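Long-range contact in kallikrein-10 (Homo sapiens, PDB 5LPE), which is a secreted, zymogen-like serine peptidase of the kallikrein subfamily that is inhibited by zinc and has a tumour-suppressor role in breast and prostate cancer: residues 39-44 / 95-100. Numbering follows the deposited sequence.
Sequences VLTAAH and DLMLLK. With ZN (zinc ion), chain F.
His44 and Asp95 meet through a zinc ion: ND1 of His44 binds the metal at 2.1 Å and OD2 of Asp95 binds it at the same distance. A chi1 of 75° puts CG of His44 between its backbone N and carbonyl carbon, and the ring runs alongside the carboxylate of Asp95, the two planes turned 44° apart. OD2 still lies at the ring edge near its plane, but it is 3.3 Å from ND1 and is not hydrogen-bonded to it. Asp92 supplies a third ligand, Ser202 hydrogen-bonds to OD2 of Asp95, and NE2 of His44 is hydrogen-bonded to OG of Ser187. On one face of the imidazole, toward its rim, sits CB of Ala42.

Behind the site, two antiparallel strands pair. Val39 and Leu99 exchange two N-H...O bonds, and Thr41 and Met97 form a second such pair, in which the bond from Met97 N to Thr41 O is the least straight of the four, at 141°. The ladder ends just short of the site, and the chains run on to bring Ala43 beside Asp95, one residue from His44. On one side of the sheet, CE of Met97 curls back at its last torsion to lie against CG2 of Thr41 and O of Ala42, while CB of Met97 rests on CA of Ala43. On the other, CD1 of Leu40 touches CD2 of Leu98 and CG of Leu96; helix 224-230 packs on these leucines, Ile227 on Leu40, Trp226 on Leu96 and Leu98, Val230 on Leu98.

Strands 38-41 and 97-101 are neighbours in one of the two six-stranded barrels of the chymotrypsin fold, which brings together the histidine and aspartate of a catalytic triad, assigned by similarity, with Ser187; here zinc occupies the His-Asp pair, consistent with its inhibition of the enzyme.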
loop_
_atom_site.group_PDB
_atom_site.type_symbol
_atom_site.label_atom_id
_atom_site.label_comp_id
_atom_site.label_asym_id
_atom_site.label_seq_id
_atom_site.Cartn_x
_atom_site.Cartn_y
_atom_site.Cartn_z
ATOM N N VAL A 39 -8.629 -7.184 0.439
ATOM C CA VAL A 39 -7.443 -6.466 0.002
ATOM C C VAL A 39 -7.670 -4.990 0.279
ATOM O O VAL A 39 -8.788 -4.491 0.132
ATOM C CB VAL A 39 -7.138 -6.712 -1.485
ATOM C CG1 VAL A 39 -5.931 -5.887 -1.929
ATOM C CG2 VAL A 39 -6.884 -8.173 -1.734
ATOM N N LEU A 40 -6.625 -4.301 0.724
ATOM C CA LEU A 40 -6.723 -2.884 1.005
ATOM C C LEU A 40 -5.796 -2.122 0.080
ATOM O O LEU A 40 -4.654 -2.530 -0.157
ATOM C CB LEU A 40 -6.386 -2.551 2.451
ATOM C CG LEU A 40 -6.504 -1.061 2.815
ATOM C CD1 LEU A 40 -7.690 -0.749 3.678
ATOM C CD2 LEU A 40 -5.282 -0.680 3.567
ATOM N N THR A 41 -6.299 -0.999 -0.420
ATOM C CA THR A 41 -5.582 -0.173 -1.368
ATOM C C THR A 41 -6.100 1.256 -1.252
ATOM O O THR A 41 -7.018 1.548 -0.481
ATOM C CB THR A 41 -5.747 -0.729 -2.788
ATOM O OG1 THR A 41 -5.012 0.080 -3.714
ATOM C CG2 THR A 41 -7.212 -0.767 -3.186
ATOM N N ALA A 42 -5.511 2.145 -2.044
ATOM C CA ALA A 42 -5.925 3.537 -2.040
ATOM C C ALA A 42 -7.275 3.681 -2.724
ATOM O O ALA A 42 -7.531 3.061 -3.756
ATOM C CB ALA A 42 -4.877 4.400 -2.736
ATOM N N ALA A 43 -8.144 4.511 -2.140
ATOM C CA ALA A 43 -9.437 4.784 -2.760
ATOM C C ALA A 43 -9.297 5.330 -4.180
ATOM O O ALA A 43 -10.130 5.016 -5.040
ATOM C CB ALA A 43 -10.241 5.754 -1.901
ATOM N N HIS A 44 -8.247 6.120 -4.467
ATOM C CA HIS A 44 -8.132 6.715 -5.802
ATOM C C HIS A 44 -7.972 5.669 -6.888
ATOM O O HIS A 44 -7.976 6.027 -8.071
ATOM C CB HIS A 44 -6.964 7.710 -5.892
ATOM C CG HIS A 44 -5.609 7.069 -5.945
ATOM N ND1 HIS A 44 -4.654 7.275 -4.971
ATOM C CD2 HIS A 44 -5.045 6.240 -6.855
ATOM C CE1 HIS A 44 -3.567 6.588 -5.275
ATOM N NE2 HIS A 44 -3.779 5.948 -6.412
ATOM N N ASP A 95 -7.717 8.370 1.394
ATOM C CA ASP A 95 -7.915 7.468 0.261
ATOM C C ASP A 95 -7.472 6.085 0.707
ATOM O O ASP A 95 -6.290 5.745 0.691
ATOM C CB ASP A 95 -7.215 7.928 -1.019
ATOM C CG ASP A 95 -5.749 8.211 -0.843
ATOM O OD1 ASP A 95 -5.297 8.342 0.318
ATOM O OD2 ASP A 95 -5.057 8.328 -1.887
ATOM N N LEU A 96 -8.480 5.273 1.001
ATOM C CA LEU A 96 -8.406 3.900 1.457
ATOM C C LEU A 96 -9.609 3.209 0.853
ATOM O O LEU A 96 -10.701 3.776 0.821
ATOM C CB LEU A 96 -8.467 3.803 2.980
ATOM C CG LEU A 96 -7.234 3.247 3.669
ATOM C CD1 LEU A 96 -6.021 3.991 3.188
ATOM C CD2 LEU A 96 -7.416 3.368 5.165
ATOM N N MET A 97 -9.412 2.002 0.363
ATOM C CA MET A 97 -10.515 1.262 -0.224
ATOM C C MET A 97 -10.287 -0.201 0.118
ATOM O O MET A 97 -9.158 -0.699 0.016
ATOM C CB MET A 97 -10.573 1.498 -1.738
ATOM C CG MET A 97 -11.671 0.795 -2.463
ATOM S SD MET A 97 -11.647 1.091 -4.259
ATOM C CE MET A 97 -9.983 0.634 -4.700
ATOM N N LEU A 98 -11.343 -0.872 0.559
ATOM C CA LEU A 98 -11.270 -2.291 0.857
ATOM C C LEU A 98 -11.914 -3.044 -0.296
ATOM O O LEU A 98 -13.062 -2.767 -0.668
ATOM C CB LEU A 98 -11.916 -2.611 2.209
ATOM C CG LEU A 98 -10.913 -2.299 3.330
ATOM C CD1 LEU A 98 -11.558 -2.112 4.679
ATOM C CD2 LEU A 98 -9.837 -3.386 3.392
ATOM N N LEU A 99 -11.147 -3.947 -0.896
ATOM C CA LEU A 99 -11.605 -4.792 -1.989
ATOM C C LEU A 99 -11.920 -6.177 -1.442
ATOM O O LEU A 99 -11.063 -6.810 -0.813
ATOM C CB LEU A 99 -10.543 -4.878 -3.084
ATOM C CG LEU A 99 -10.370 -3.582 -3.875
ATOM C CD1 LEU A 99 -9.855 -3.864 -5.260
ATOM C CD2 LEU A 99 -11.670 -2.800 -3.961
ATOM N N LYS A 100 -13.136 -6.650 -1.679
ATOM C CA LYS A 100 -13.477 -8.004 -1.281
ATOM C C LYS A 100 -13.212 -8.970 -2.431
ATOM O O LYS A 100 -13.639 -8.729 -3.561
ATOM C CB LYS A 100 -14.929 -8.099 -0.833
ATOM C CG LYS A 100 -15.199 -9.400 -0.087
ATOM C CD LYS A 100 -16.582 -9.912 -0.370
ATOM C CE LYS A 100 -17.118 -10.675 0.818
ATOM N NZ LYS A 100 -16.097 -11.597 1.337
HETATM ZN ZN ZN F . -4.988 9.001 -3.832
#